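Local coordinates for surface glycoprotein (Trypanosoma brucei, PDB 5KLH) that is a procyclic-stage surface antigen whose bilobed ectodomain, the part described here, may serve as a sensor at the parasite membrane, at residues 12-15 against 16-20; 20-23 against 24-27; 180-184 against 185-189; 207-210 against 211-215. All coordinates share one frame; numbering follows the deposited sequence.

Interaction 1. Residues 12-15 against 16-20; sequences DNFK and KAVSA
D12 and K16 form a salt bridge one turn apart on helix 12-20, the i to i+4 spacing of an alpha helix. The bridge runs from K16 NZ to D12 OD2 over 2.9 Å. NZ meets OD2 on its syn side, the side of the other carboxylate oxygen. CG of K16 is anti to the carbonyl carbon (chi1 -74°) and the chain beyond is extended. Its end slants across the aspartate, with CD and CE also close to OD2. N13 makes a polar link to helix 208-215, through a hydrogen bond from R214 NH1 to its OD1.

The backbone bonds are those of a regular helix. K16 N, A17 N, V18 N and S19 N donate in turn to the carbonyl oxygens of D12, N13, F14 and K15. The V18 N to F14 O bond is 3.0 Å long and lies in the carbonyl plane.

The apolar contact is on another side of the helix. F14 turns its ring toward helix 208-215, where it touches A211 and L212; A17 also touches A211. Within helix 12-20, V18 lies over one face of the F14 ring and makes a CH-pi contact. V18 CG2 sits 3.9 Å from the ring centroid and 20° off the ring normal. It is shifted toward the rim, and its nearest ring atom is F14 CZ at 3.6 Å.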
ATOM      1  N   ASP A  12      20.014   5.009   7.614  1.00 23.95           N
ATOM      2  CA  ASP A  12      20.803   5.847   6.714  1.00 18.94           C
ATOM      3  C   ASP A  12      20.100   6.126   5.381  1.00 19.99           C
ATOM      4  O   ASP A  12      20.071   7.274   4.917  1.00 19.47           O
ATOM      5  CB  ASP A  12      22.169   5.197   6.473  1.00 26.59           C
ATOM      6  CG  ASP A  12      23.055   6.013   5.547  1.00 38.60           C
ATOM      7  OD1 ASP A  12      23.725   6.950   6.028  1.00 39.65           O
ATOM      8  OD2 ASP A  12      23.090   5.701   4.338  1.00 39.14           O
ATOM      9  N   ASN A  13      19.547   5.085   4.764  1.00 21.83           N
ATOM     10  CA  ASN A  13      18.800   5.247   3.513  1.00 18.26           C
ATOM     11  C   ASN A  13      17.649   6.236   3.693  1.00 16.09           C
ATOM     12  O   ASN A  13      17.425   7.108   2.848  1.00 16.97           O
ATOM     13  CB  ASN A  13      18.279   3.887   3.015  1.00 20.24           C
ATOM     14  CG  ASN A  13      17.463   3.999   1.735  1.00 20.10           C
ATOM     15  OD1 ASN A  13      16.348   4.519   1.746  1.00 26.87           O
ATOM     16  ND2 ASN A  13      18.006   3.485   0.630  1.00 20.98           N
ATOM     17  N   PHE A  14      16.915   6.094   4.791  1.00 16.49           N
ATOM     18  CA  PHE A  14      15.829   7.023   5.068  1.00 15.16           C
ATOM     19  C   PHE A  14      16.325   8.460   5.227  1.00 17.50           C
ATOM     20  O   PHE A  14      15.748   9.378   4.644  1.00 13.29           O
ATOM     21  CB  PHE A  14      15.058   6.597   6.308  1.00 14.15           C
ATOM     22  CG  PHE A  14      13.961   7.540   6.667  1.00 14.19           C
ATOM     23  CD1 PHE A  14      12.864   7.695   5.830  1.00 15.41           C
ATOM     24  CD2 PHE A  14      14.025   8.293   7.825  1.00 14.06           C
ATOM     25  CE1 PHE A  14      11.852   8.574   6.148  1.00 13.27           C
ATOM     26  CE2 PHE A  14      13.017   9.173   8.147  1.00 15.24           C
ATOM     27  CZ  PHE A  14      11.926   9.316   7.304  1.00 11.95           C
ATOM     28  N   LYS A  15      17.389   8.658   6.010  1.00 18.35           N
ATOM     29  CA  LYS A  15      17.953   9.998   6.201  1.00 17.53           C
ATOM     30  C   LYS A  15      18.390  10.626   4.887  1.00 16.81           C
ATOM     31  O   LYS A  15      18.208  11.826   4.668  1.00 16.09           O
ATOM     32  CB  LYS A  15      19.140   9.954   7.184  1.00 17.71           C
ATOM     33  CG  LYS A  15      18.717   9.706   8.614  1.00 18.10           C
ATOM     34  CD  LYS A  15      19.906   9.373   9.548  1.00 21.85           C
ATOM     35  CE  LYS A  15      20.940  10.481   9.583  1.00 27.19           C
ATOM     36  NZ  LYS A  15      22.049  10.149  10.524  1.00 26.14           N
ATOM     37  N   LYS A  16      18.955   9.819   3.994  1.00 14.27           N
ATOM     38  CA  LYS A  16      19.402  10.356   2.733  1.00 14.99           C
ATOM     39  C   LYS A  16      18.211  10.820   1.900  1.00 12.51           C
ATOM     40  O   LYS A  16      18.289  11.844   1.238  1.00 16.76           O
ATOM     41  CB  LYS A  16      20.255   9.319   1.995  1.00 21.59           C
ATOM     42  CG  LYS A  16      21.639   9.181   2.635  1.00 22.15           C
ATOM     43  CD  LYS A  16      22.449   8.026   2.061  1.00 40.98           C
ATOM     44  CE  LYS A  16      23.911   8.121   2.498  1.00 43.74           C
ATOM     45  NZ  LYS A  16      24.673   6.881   2.179  1.00 54.21           N
ATOM     46  N   ALA A  17      17.110  10.078   1.968  1.00 16.90           N
ATOM     47  CA  ALA A  17      15.889  10.451   1.255  1.00 15.68           C
ATOM     48  C   ALA A  17      15.322  11.764   1.793  1.00 12.86           C
ATOM     49  O   ALA A  17      14.873  12.622   1.029  1.00 16.43           O
ATOM     50  CB  ALA A  17      14.844   9.335   1.358  1.00 14.38           C
ATOM     51  N   VAL A  18      15.358  11.919   3.109  1.00 13.55           N
ATOM     52  CA  VAL A  18      14.858  13.130   3.743  1.00 12.32           C
ATOM     53  C   VAL A  18      15.684  14.336   3.293  1.00 14.22           C
ATOM     54  O   VAL A  18      15.142  15.382   2.951  1.00 17.57           O
ATOM     55  CB  VAL A  18      14.890  12.986   5.271  1.00 15.77           C
ATOM     56  CG1 VAL A  18      14.591  14.314   5.950  1.00 19.14           C
ATOM     57  CG2 VAL A  18      13.881  11.937   5.707  1.00 16.35           C
ATOM     58  N   SER A  19      17.001  14.162   3.267  1.00 19.71           N
ATOM     59  CA  SER A  19      17.908  15.228   2.845  1.00 16.93           C
ATOM     60  C   SER A  19      17.715  15.626   1.392  1.00 23.38           C
ATOM     61  O   SER A  19      17.842  16.800   1.039  1.00 28.05           O
ATOM     62  CB  SER A  19      19.356  14.804   3.058  1.00 23.06           C
ATOM     63  OG  SER A  19      19.584  14.542   4.427  1.00 26.31           O
ATOM     64  N   ALA A  20      17.427  14.639   0.552  1.00 20.33           N
ATOM     65  CA  ALA A  20      17.230  14.867  -0.879  1.00 15.16           C
ATOM     66  C   ALA A  20      15.846  15.417  -1.243  1.00 18.96           C
ATOM     67  O   ALA A  20      15.659  15.905  -2.356  1.00 22.71           O
ATOM     68  CB  ALA A  20      17.475  13.582  -1.636  1.00 19.57           C
TER

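Interaction 2. Residues 20-23 against 24-27; sequences AFDP and KPLE
F21 and L26 meet through the end of the ring and one methyl branch. L26 CD1 lies 3.9 Å from F21 CE1 and approaches the ring obliquely. F21 CG is anti to the backbone N (chi1 -180°), which carries the ring forward along the chain. P23 N then lies over the centre of one ring face, 4.3 Å above the plane.

D22 is set at about a right angle to both K24 and P25. Its OD1 accepts a hydrogen bond from K24 N over 3.2 Å. The donor comes from above the carboxylate plane, 50° out of it. The same oxygen lies 3.3 Å from K24 CB. P25 CD packs against the carboxylate and also meets the backbone oxygen D22 O.

L26 N donates a weak hydrogen bond to P23 O at 2.9 Å, and L26 CB lies 3.2 Å from P23 O. Around this stretch, L26 touches V56, Y170 and S204, while P23 touches V56. The D22 OD1 to K24 N bond, from a side chain to the backbone N two residues on, is that of an Asx turn. It lies in the loop that joins helix 12-20 to strand 31-33.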
ATOM      1  N   ALA A  20      17.427  14.639   0.552  1.00 20.33           N
ATOM      2  CA  ALA A  20      17.230  14.867  -0.879  1.00 15.16           C
ATOM      3  C   ALA A  20      15.846  15.417  -1.243  1.00 18.96           C
ATOM      4  O   ALA A  20      15.659  15.905  -2.356  1.00 22.71           O
ATOM      5  CB  ALA A  20      17.475  13.582  -1.636  1.00 19.57           C
ATOM      6  N   PHE A  21      14.891  15.342  -0.312  1.00 17.48           N
ATOM      7  CA  PHE A  21      13.507  15.721  -0.590  1.00 16.33           C
ATOM      8  C   PHE A  21      13.376  17.224  -0.814  1.00 20.85           C
ATOM      9  O   PHE A  21      13.728  18.030   0.057  1.00 24.53           O
ATOM     10  CB  PHE A  21      12.595  15.265   0.562  1.00 14.55           C
ATOM     11  CG  PHE A  21      11.131  15.602   0.383  1.00 16.89           C
ATOM     12  CD1 PHE A  21      10.433  15.209  -0.753  1.00 16.44           C
ATOM     13  CD2 PHE A  21      10.444  16.265   1.392  1.00 14.82           C
ATOM     14  CE1 PHE A  21       9.072  15.500  -0.884  1.00 12.39           C
ATOM     15  CE2 PHE A  21       9.093  16.559   1.267  1.00 15.62           C
ATOM     16  CZ  PHE A  21       8.408  16.185   0.130  1.00 15.85           C
ATOM     17  N   ASP A  22      12.865  17.588  -1.985  1.00 20.50           N
ATOM     18  CA  ASP A  22      12.586  18.977  -2.343  1.00 22.83           C
ATOM     19  C   ASP A  22      11.089  19.143  -2.596  1.00 18.08           C
ATOM     20  O   ASP A  22      10.590  18.770  -3.656  1.00 21.99           O
ATOM     21  CB  ASP A  22      13.408  19.369  -3.578  1.00 27.29           C
ATOM     22  CG  ASP A  22      13.118  20.785  -4.075  1.00 27.75           C
ATOM     23  OD1 ASP A  22      12.524  21.596  -3.330  1.00 25.15           O
ATOM     24  OD2 ASP A  22      13.515  21.087  -5.226  1.00 34.87           O
ATOM     25  N   PRO A  23      10.365  19.684  -1.609  1.00 21.77           N
ATOM     26  CA  PRO A  23       8.911  19.830  -1.711  1.00 19.99           C
ATOM     27  C   PRO A  23       8.470  21.058  -2.500  1.00 17.52           C
ATOM     28  O   PRO A  23       7.287  21.195  -2.791  1.00 21.00           O
ATOM     29  CB  PRO A  23       8.479  19.954  -0.245  1.00 21.13           C
ATOM     30  CG  PRO A  23       9.637  20.640   0.397  1.00 23.81           C
ATOM     31  CD  PRO A  23      10.855  20.051  -0.269  1.00 18.44           C
ATOM     32  N   LYS A  24       9.407  21.937  -2.832  1.00 18.26           N
ATOM     33  CA  LYS A  24       9.066  23.180  -3.519  1.00 17.79           C
ATOM     34  C   LYS A  24       8.263  22.990  -4.809  1.00 16.90           C
ATOM     35  O   LYS A  24       7.262  23.683  -5.018  1.00 19.17           O
ATOM     36  CB  LYS A  24      10.346  23.977  -3.779  1.00 17.00           C
ATOM     37  CG  LYS A  24      11.006  24.349  -2.449  1.00 30.27           C
ATOM     38  CD  LYS A  24      12.220  25.258  -2.584  1.00 42.70           C
ATOM     39  CE  LYS A  24      12.231  26.305  -1.468  1.00 43.98           C
ATOM     40  NZ  LYS A  24      11.885  25.712  -0.140  1.00 50.51           N
ATOM     41  N   PRO A  25       8.664  22.039  -5.668  1.00 17.74           N
ATOM     42  CA  PRO A  25       7.829  21.857  -6.862  1.00 19.78           C
ATOM     43  C   PRO A  25       6.413  21.387  -6.528  1.00 16.87           C
ATOM     44  O   PRO A  25       5.474  21.673  -7.270  1.00 18.87           O
ATOM     45  CB  PRO A  25       8.578  20.783  -7.666  1.00 21.83           C
ATOM     46  CG  PRO A  25       9.962  20.766  -7.110  1.00 22.50           C
ATOM     47  CD  PRO A  25       9.845  21.156  -5.676  1.00 20.92           C
ATOM     48  N   LEU A  26       6.256  20.684  -5.414  1.00 14.49           N
ATOM     49  CA  LEU A  26       4.956  20.107  -5.077  1.00 13.26           C
ATOM     50  C   LEU A  26       3.921  21.157  -4.676  1.00 13.72           C
ATOM     51  O   LEU A  26       2.716  20.875  -4.670  1.00 15.95           O
ATOM     52  CB  LEU A  26       5.116  19.079  -3.961  1.00 16.19           C
ATOM     53  CG  LEU A  26       6.258  18.103  -4.236  1.00 19.12           C
ATOM     54  CD1 LEU A  26       6.363  17.075  -3.124  1.00 17.72           C
ATOM     55  CD2 LEU A  26       6.060  17.426  -5.585  1.00 18.77           C
ATOM     56  N   GLU A  27       4.380  22.371  -4.365  1.00 21.22           N
ATOM     57  CA  GLU A  27       3.469  23.472  -4.048  1.00 18.19           C
ATOM     58  C   GLU A  27       2.601  23.816  -5.245  1.00 19.09           C
ATOM     59  O   GLU A  27       1.495  24.358  -5.098  1.00 19.20           O
ATOM     60  CB  GLU A  27       4.246  24.711  -3.587  1.00 18.27           C
ATOM     61  CG  GLU A  27       5.161  24.450  -2.399  1.00 22.19           C
ATOM     62  CD  GLU A  27       4.545  23.523  -1.351  1.00 42.13           C
ATOM     63  OE1 GLU A  27       3.462  23.844  -0.809  1.00 33.02           O
ATOM     64  OE2 GLU A  27       5.153  22.462  -1.067  1.00 39.30           O
TER

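Interaction 3. Residues 180-184 against 185-189; sequences LYSFG and HLSQG
S187 folds back against the residues before it, and its side chain reaches into the bend at 182-184. CB comes first: it packs 3.3 Å from G184 O and 3.5 Å from L180 O. OG then turns away from the carbonyl carbon and lies beside the backbone N (chi1 -59°), which brings it to the backbone of G184. S187 OG is 3.1 Å from G184 N.

Two waters meet at the same hydroxyl. Water 1 joins S187 OG to S182 OG and accepts from G184 N. Water 2 joins S187 OG to S182 N, from which it accepts. The two serines are thus linked through water, and the NH groups of S182 and G184 each have a water acceptor.

L180 meets the backbone beyond S187. Its CB lies 3.5 Å from S187 O, and its CD1 reaches the carbonyl carbon of Q188. Its other branch, CD2, meets F209 of helix 208-215, and L180 also touches E213. S187 O accepts a hydrogen bond from S178 OG.

Q188 NE2 donates to H185 O, while its OE1 is held by Y159 N. S187 N donates to G184 O over 3.0 Å, with an N-H...O angle of 161°. The donor stands above the carbonyl plane, 60° out of it. This bond closes a type I beta turn from G184 to S187, just ahead of strand 189-191.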
ATOM      1  N   LEU A 180       1.777   3.319   0.020  1.00  9.11           N
ATOM      2  CA  LEU A 180       1.849   2.431   1.180  1.00  9.13           C
ATOM      3  C   LEU A 180       2.604   1.133   0.893  1.00 10.82           C
ATOM      4  O   LEU A 180       2.400   0.516  -0.138  1.00 11.47           O
ATOM      5  CB  LEU A 180       0.448   2.067   1.676  1.00 10.37           C
ATOM      6  CG  LEU A 180      -0.449   3.082   2.364  1.00 15.18           C
ATOM      7  CD1 LEU A 180      -1.711   2.357   2.795  1.00 15.78           C
ATOM      8  CD2 LEU A 180       0.258   3.651   3.578  1.00 14.89           C
ATOM      9  N   TYR A 181       3.465   0.714   1.815  1.00 12.39           N
ATOM     10  CA  TYR A 181       4.092  -0.602   1.741  1.00  9.82           C
ATOM     11  C   TYR A 181       2.991  -1.658   1.624  1.00 13.54           C
ATOM     12  O   TYR A 181       2.001  -1.560   2.342  1.00 13.90           O
ATOM     13  CB  TYR A 181       4.925  -0.831   2.996  1.00 12.85           C
ATOM     14  CG  TYR A 181       5.816  -2.042   2.988  1.00 10.95           C
ATOM     15  CD1 TYR A 181       7.097  -1.963   2.486  1.00 10.23           C
ATOM     16  CD2 TYR A 181       5.396  -3.240   3.532  1.00 13.58           C
ATOM     17  CE1 TYR A 181       7.937  -3.054   2.506  1.00 11.48           C
ATOM     18  CE2 TYR A 181       6.232  -4.339   3.563  1.00 13.01           C
ATOM     19  CZ  TYR A 181       7.498  -4.238   3.037  1.00 17.16           C
ATOM     20  OH  TYR A 181       8.345  -5.322   3.054  1.00 19.58           O
ATOM     21  N   SER A 182       3.137  -2.665   0.757  1.00 11.71           N
ATOM     22  CA  SER A 182       4.340  -2.919  -0.045  1.00 13.81           C
ATOM     23  C   SER A 182       4.295  -2.368  -1.473  1.00 10.13           C
ATOM     24  O   SER A 182       4.936  -2.926  -2.371  1.00 10.70           O
ATOM     25  CB  SER A 182       4.601  -4.429  -0.093  1.00 14.51           C
ATOM     26  OG  SER A 182       3.390  -5.133  -0.351  1.00 18.42           O
ATOM     27  N   PHE A 183       3.543  -1.284  -1.673  1.00 12.01           N
ATOM     28  CA  PHE A 183       3.595  -0.475  -2.894  1.00 10.73           C
ATOM     29  C   PHE A 183       2.942  -1.082  -4.137  1.00 11.79           C
ATOM     30  O   PHE A 183       3.098  -0.541  -5.224  1.00 12.94           O
ATOM     31  CB  PHE A 183       5.052  -0.109  -3.226  1.00  9.52           C
ATOM     32  CG  PHE A 183       5.817   0.414  -2.037  1.00  7.69           C
ATOM     33  CD1 PHE A 183       5.374   1.536  -1.363  1.00 10.61           C
ATOM     34  CD2 PHE A 183       6.945  -0.240  -1.574  1.00  9.45           C
ATOM     35  CE1 PHE A 183       6.054   2.011  -0.265  1.00  9.66           C
ATOM     36  CE2 PHE A 183       7.637   0.229  -0.474  1.00 13.25           C
ATOM     37  CZ  PHE A 183       7.183   1.353   0.193  1.00  9.44           C
ATOM     38  N   GLY A 184       2.186  -2.160  -3.965  1.00 11.85           N
ATOM     39  CA  GLY A 184       1.393  -2.720  -5.049  1.00 12.30           C
ATOM     40  C   GLY A 184       0.067  -2.011  -5.230  1.00 10.14           C
ATOM     41  O   GLY A 184      -0.322  -1.176  -4.398  1.00 10.08           O
ATOM     42  N   HIS A 185      -0.655  -2.348  -6.296  1.00 10.58           N
ATOM     43  CA  HIS A 185      -1.836  -1.557  -6.637  1.00 11.06           C
ATOM     44  C   HIS A 185      -2.957  -1.713  -5.613  1.00  8.98           C
ATOM     45  O   HIS A 185      -3.814  -0.824  -5.494  1.00 13.03           O
ATOM     46  CB  HIS A 185      -2.333  -1.898  -8.063  1.00 11.69           C
ATOM     47  CG  HIS A 185      -2.972  -3.242  -8.195  1.00 11.30           C
ATOM     48  ND1 HIS A 185      -2.251  -4.420  -8.154  1.00 14.48           N
ATOM     49  CD2 HIS A 185      -4.259  -3.602  -8.425  1.00 15.43           C
ATOM     50  CE1 HIS A 185      -3.068  -5.442  -8.318  1.00 14.54           C
ATOM     51  NE2 HIS A 185      -4.295  -4.975  -8.491  1.00 16.13           N
ATOM     52  N   LEU A 186      -2.948  -2.812  -4.866  1.00  9.81           N
ATOM     53  CA  LEU A 186      -3.957  -2.996  -3.825  1.00 12.73           C
ATOM     54  C   LEU A 186      -3.440  -2.717  -2.420  1.00 11.27           C
ATOM     55  O   LEU A 186      -4.070  -3.105  -1.435  1.00 11.45           O
ATOM     56  CB  LEU A 186      -4.532  -4.407  -3.885  1.00 15.44           C
ATOM     57  CG  LEU A 186      -5.304  -4.739  -5.162  1.00 16.74           C
ATOM     58  CD1 LEU A 186      -6.019  -6.077  -5.024  1.00 22.86           C
ATOM     59  CD2 LEU A 186      -6.279  -3.637  -5.487  1.00 11.48           C
ATOM     60  N   SER A 187      -2.303  -2.037  -2.329  1.00  9.05           N
ATOM     61  CA  SER A 187      -1.762  -1.623  -1.036  1.00 10.06           C
ATOM     62  C   SER A 187      -2.392  -0.292  -0.649  1.00  9.61           C
ATOM     63  O   SER A 187      -1.725   0.741  -0.671  1.00 11.18           O
ATOM     64  CB  SER A 187      -0.239  -1.508  -1.105  1.00 14.04           C
ATOM     65  OG  SER A 187       0.344  -2.744  -1.483  1.00 20.75           O
ATOM     66  N   GLN A 188      -3.687  -0.319  -0.336  1.00  9.06           N
ATOM     67  CA  GLN A 188      -4.448   0.912  -0.153  1.00  7.79           C
ATOM     68  C   GLN A 188      -5.099   0.982   1.219  1.00  9.98           C
ATOM     69  O   GLN A 188      -4.930   0.088   2.041  1.00 11.91           O
ATOM     70  CB  GLN A 188      -5.510   1.039  -1.250  1.00 12.39           C
ATOM     71  CG  GLN A 188      -4.945   0.915  -2.655  1.00 11.05           C
ATOM     72  CD  GLN A 188      -4.035   2.070  -2.988  1.00  9.33           C
ATOM     73  OE1 GLN A 188      -4.055   3.082  -2.303  1.00  9.95           O
ATOM     74  NE2 GLN A 188      -3.217   1.924  -4.041  1.00 11.25           N
ATOM     75  N   GLY A 189      -5.841   2.051   1.458  1.00  8.56           N
ATOM     76  CA  GLY A 189      -6.523   2.221   2.728  1.00  9.99           C
ATOM     77  C   GLY A 189      -7.904   1.638   2.606  1.00 10.36           C
ATOM     78  O   GLY A 189      -8.689   2.079   1.757  1.00  9.52           O
TER
HETATM   79  O   HOH W   1       1.891  -4.505  -2.397  1.00 26.50           O
HETATM   80  O   HOH W   2       0.908  -4.424   0.965  1.00 28.23           O

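Interaction 4. Residues 207-210 against 211-215; sequences DPFI and ALERE
The F209 and E213 side chains lie side by side, pointing the same way, one turn apart on helix 208-215. The ring and carboxylate planes are 18° apart. Water 3 sits over one face of the F209 ring, 3.4 Å above the plane and shifted toward the rim; the ring also stacks with Y203. The same water donates to F209 O and, over 3.3 Å, to E213 OE2. E213 CG is 4.0 Å from F209 CE1 and approaches the ring obliquely.

The R214 guanidinium has A211 O over one face, offset toward the rim. At its edge, in plane, is E215 OE2. This salt bridge uses R214 NE at 2.8 Å and the anti lone pair of OE2. Farther out, R214 NH2 is hydrogen-bonded to Y176 OH and E213 OE1 to Y181 N, so each oxygen of the E213 carboxylate has a partner.

D207 is the N-cap of the helix. Its OD2 accepts from F209 N over 2.8 Å, on the anti side, 24° out of the carboxylate plane. OD2 is also hydrogen-bonded to S55 OG and OD1 to V56 N, which ties the start of the helix to strand 51-63.

The i to i+4 bonds include L212 N to P208 O, E213 N to F209 O, and R214 N to I210 O at 2.9 Å. The one nearest the cap, A211 N to D207 O, is 3.1 Å long, in the carbonyl plane and nearly straight at 173°.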
ATOM      1  N   ASP A 207       9.084  11.254  -1.644  1.00 11.28           N
ATOM      2  CA  ASP A 207       8.525  11.733  -0.371  1.00  9.60           C
ATOM      3  C   ASP A 207       9.004  10.909   0.810  1.00  9.83           C
ATOM      4  O   ASP A 207       9.108   9.694   0.718  1.00 11.71           O
ATOM      5  CB  ASP A 207       7.001  11.717  -0.398  1.00 11.08           C
ATOM      6  CG  ASP A 207       6.411  12.583   0.681  1.00 12.38           C
ATOM      7  OD1 ASP A 207       6.208  13.777   0.394  1.00 11.54           O
ATOM      8  OD2 ASP A 207       6.144  12.067   1.800  1.00 13.18           O
ATOM      9  N   PRO A 208       9.275  11.565   1.948  1.00 11.76           N
ATOM     10  CA  PRO A 208       9.703  10.797   3.119  1.00  8.30           C
ATOM     11  C   PRO A 208       8.640   9.811   3.612  1.00  9.45           C
ATOM     12  O   PRO A 208       8.974   8.830   4.276  1.00 12.49           O
ATOM     13  CB  PRO A 208       9.962  11.891   4.160  1.00 11.09           C
ATOM     14  CG  PRO A 208      10.427  13.061   3.335  1.00 11.41           C
ATOM     15  CD  PRO A 208       9.494  13.013   2.131  1.00 13.82           C
ATOM     16  N   PHE A 209       7.372  10.069   3.310  1.00  9.90           N
ATOM     17  CA  PHE A 209       6.326   9.111   3.674  1.00  8.01           C
ATOM     18  C   PHE A 209       6.600   7.758   2.999  1.00 10.13           C
ATOM     19  O   PHE A 209       6.490   6.698   3.631  1.00 12.30           O
ATOM     20  CB  PHE A 209       4.940   9.650   3.277  1.00 10.68           C
ATOM     21  CG  PHE A 209       3.791   8.719   3.600  1.00  9.83           C
ATOM     22  CD1 PHE A 209       3.367   7.778   2.682  1.00  9.79           C
ATOM     23  CD2 PHE A 209       3.114   8.823   4.802  1.00 18.67           C
ATOM     24  CE1 PHE A 209       2.315   6.926   2.964  1.00 13.83           C
ATOM     25  CE2 PHE A 209       2.056   7.977   5.090  1.00 24.56           C
ATOM     26  CZ  PHE A 209       1.656   7.029   4.165  1.00 20.99           C
ATOM     27  N   ILE A 210       6.948   7.799   1.719  1.00  9.90           N
ATOM     28  CA  ILE A 210       7.217   6.573   0.971  1.00  8.28           C
ATOM     29  C   ILE A 210       8.540   5.960   1.443  1.00  9.51           C
ATOM     30  O   ILE A 210       8.618   4.754   1.679  1.00 12.25           O
ATOM     31  CB  ILE A 210       7.236   6.840  -0.539  1.00  8.35           C
ATOM     32  CG1 ILE A 210       5.811   7.128  -1.023  1.00 10.27           C
ATOM     33  CG2 ILE A 210       7.860   5.667  -1.283  1.00 10.90           C
ATOM     34  CD1 ILE A 210       5.720   7.581  -2.473  1.00 11.83           C
ATOM     35  N   ALA A 211       9.564   6.796   1.625  1.00  9.94           N
ATOM     36  CA  ALA A 211      10.840   6.314   2.165  1.00 11.27           C
ATOM     37  C   ALA A 211      10.686   5.624   3.523  1.00 13.36           C
ATOM     38  O   ALA A 211      11.282   4.567   3.758  1.00 12.17           O
ATOM     39  CB  ALA A 211      11.833   7.454   2.261  1.00 12.78           C
ATOM     40  N   LEU A 212       9.886   6.207   4.418  1.00 11.54           N
ATOM     41  CA  LEU A 212       9.639   5.601   5.714  1.00 10.57           C
ATOM     42  C   LEU A 212       8.906   4.269   5.570  1.00 14.74           C
ATOM     43  O   LEU A 212       9.272   3.288   6.226  1.00 13.63           O
ATOM     44  CB  LEU A 212       8.850   6.566   6.607  1.00  7.99           C
ATOM     45  CG  LEU A 212       8.695   6.189   8.073  1.00 13.75           C
ATOM     46  CD1 LEU A 212      10.077   6.113   8.734  1.00 14.38           C
ATOM     47  CD2 LEU A 212       7.810   7.199   8.787  1.00 12.64           C
ATOM     48  N   GLU A 213       7.893   4.227   4.700  1.00  9.48           N
ATOM     49  CA  GLU A 213       7.151   2.999   4.446  1.00 11.25           C
ATOM     50  C   GLU A 213       8.102   1.909   3.998  1.00 11.24           C
ATOM     51  O   GLU A 213       8.016   0.769   4.445  1.00 12.44           O
ATOM     52  CB  GLU A 213       6.075   3.212   3.366  1.00 12.18           C
ATOM     53  CG  GLU A 213       4.843   3.944   3.849  1.00 14.28           C
ATOM     54  CD  GLU A 213       3.988   3.110   4.794  1.00 15.88           C
ATOM     55  OE1 GLU A 213       3.584   1.986   4.429  1.00 11.95           O
ATOM     56  OE2 GLU A 213       3.709   3.572   5.922  1.00 20.04           O
ATOM     57  N   ARG A 214       9.009   2.279   3.105  1.00 12.65           N
ATOM     58  CA  ARG A 214       9.958   1.317   2.553  1.00 12.96           C
ATOM     59  C   ARG A 214      10.938   0.825   3.599  1.00 14.74           C
ATOM     60  O   ARG A 214      11.093  -0.383   3.802  1.00 14.25           O
ATOM     61  CB  ARG A 214      10.738   1.923   1.389  1.00 14.62           C
ATOM     62  CG  ARG A 214      11.711   0.938   0.753  1.00 20.35           C
ATOM     63  CD  ARG A 214      12.517   1.578  -0.356  1.00 19.36           C
ATOM     64  NE  ARG A 214      13.316   2.691   0.150  1.00 18.72           N
ATOM     65  CZ  ARG A 214      13.171   3.954  -0.222  1.00 16.89           C
ATOM     66  NH1 ARG A 214      13.947   4.886   0.318  1.00 20.04           N
ATOM     67  NH2 ARG A 214      12.262   4.295  -1.132  1.00 20.07           N
ATOM     68  N   GLU A 215      11.597   1.771   4.261  1.00 12.84           N
ATOM     69  CA  GLU A 215      12.732   1.436   5.121  1.00 15.65           C
ATOM     70  C   GLU A 215      12.305   0.838   6.458  1.00 16.53           C
ATOM     71  O   GLU A 215      13.126   0.246   7.163  1.00 19.35           O
ATOM     72  CB  GLU A 215      13.599   2.669   5.354  1.00 17.29           C
ATOM     73  CG  GLU A 215      14.243   3.221   4.109  1.00 14.38           C
ATOM     74  CD  GLU A 215      15.203   2.235   3.464  1.00 25.60           C
ATOM     75  OE1 GLU A 215      16.078   1.693   4.172  1.00 21.22           O
ATOM     76  OE2 GLU A 215      15.083   2.000   2.245  1.00 29.60           O
TER
HETATM   77  O   HOH W   3       5.130   6.510   6.179  1.00 23.10           O

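How the interactions relate
Interaction 4 is the hub of the four. Its helix lies against helix 12-20 of interaction 1, with centres of the two contacts about 9 Å apart. F14 CE1 packs 3.4 Å from P208 O. Interaction 2 continues the chain from interaction 1 through A20. Its F21 ring touches the N-terminal end of helix 208-215, with F21 CZ 3.3 Å from D207 OD1. Interaction 3 meets the same helix farther along, where F183 CZ packs 3.6 Å from R214 N. Interactions 1 and 3 do not touch; their nearest atoms are about 10 Å apart. Interactions 2 and 3 are also separate, with nearest atoms about 14 Å apart.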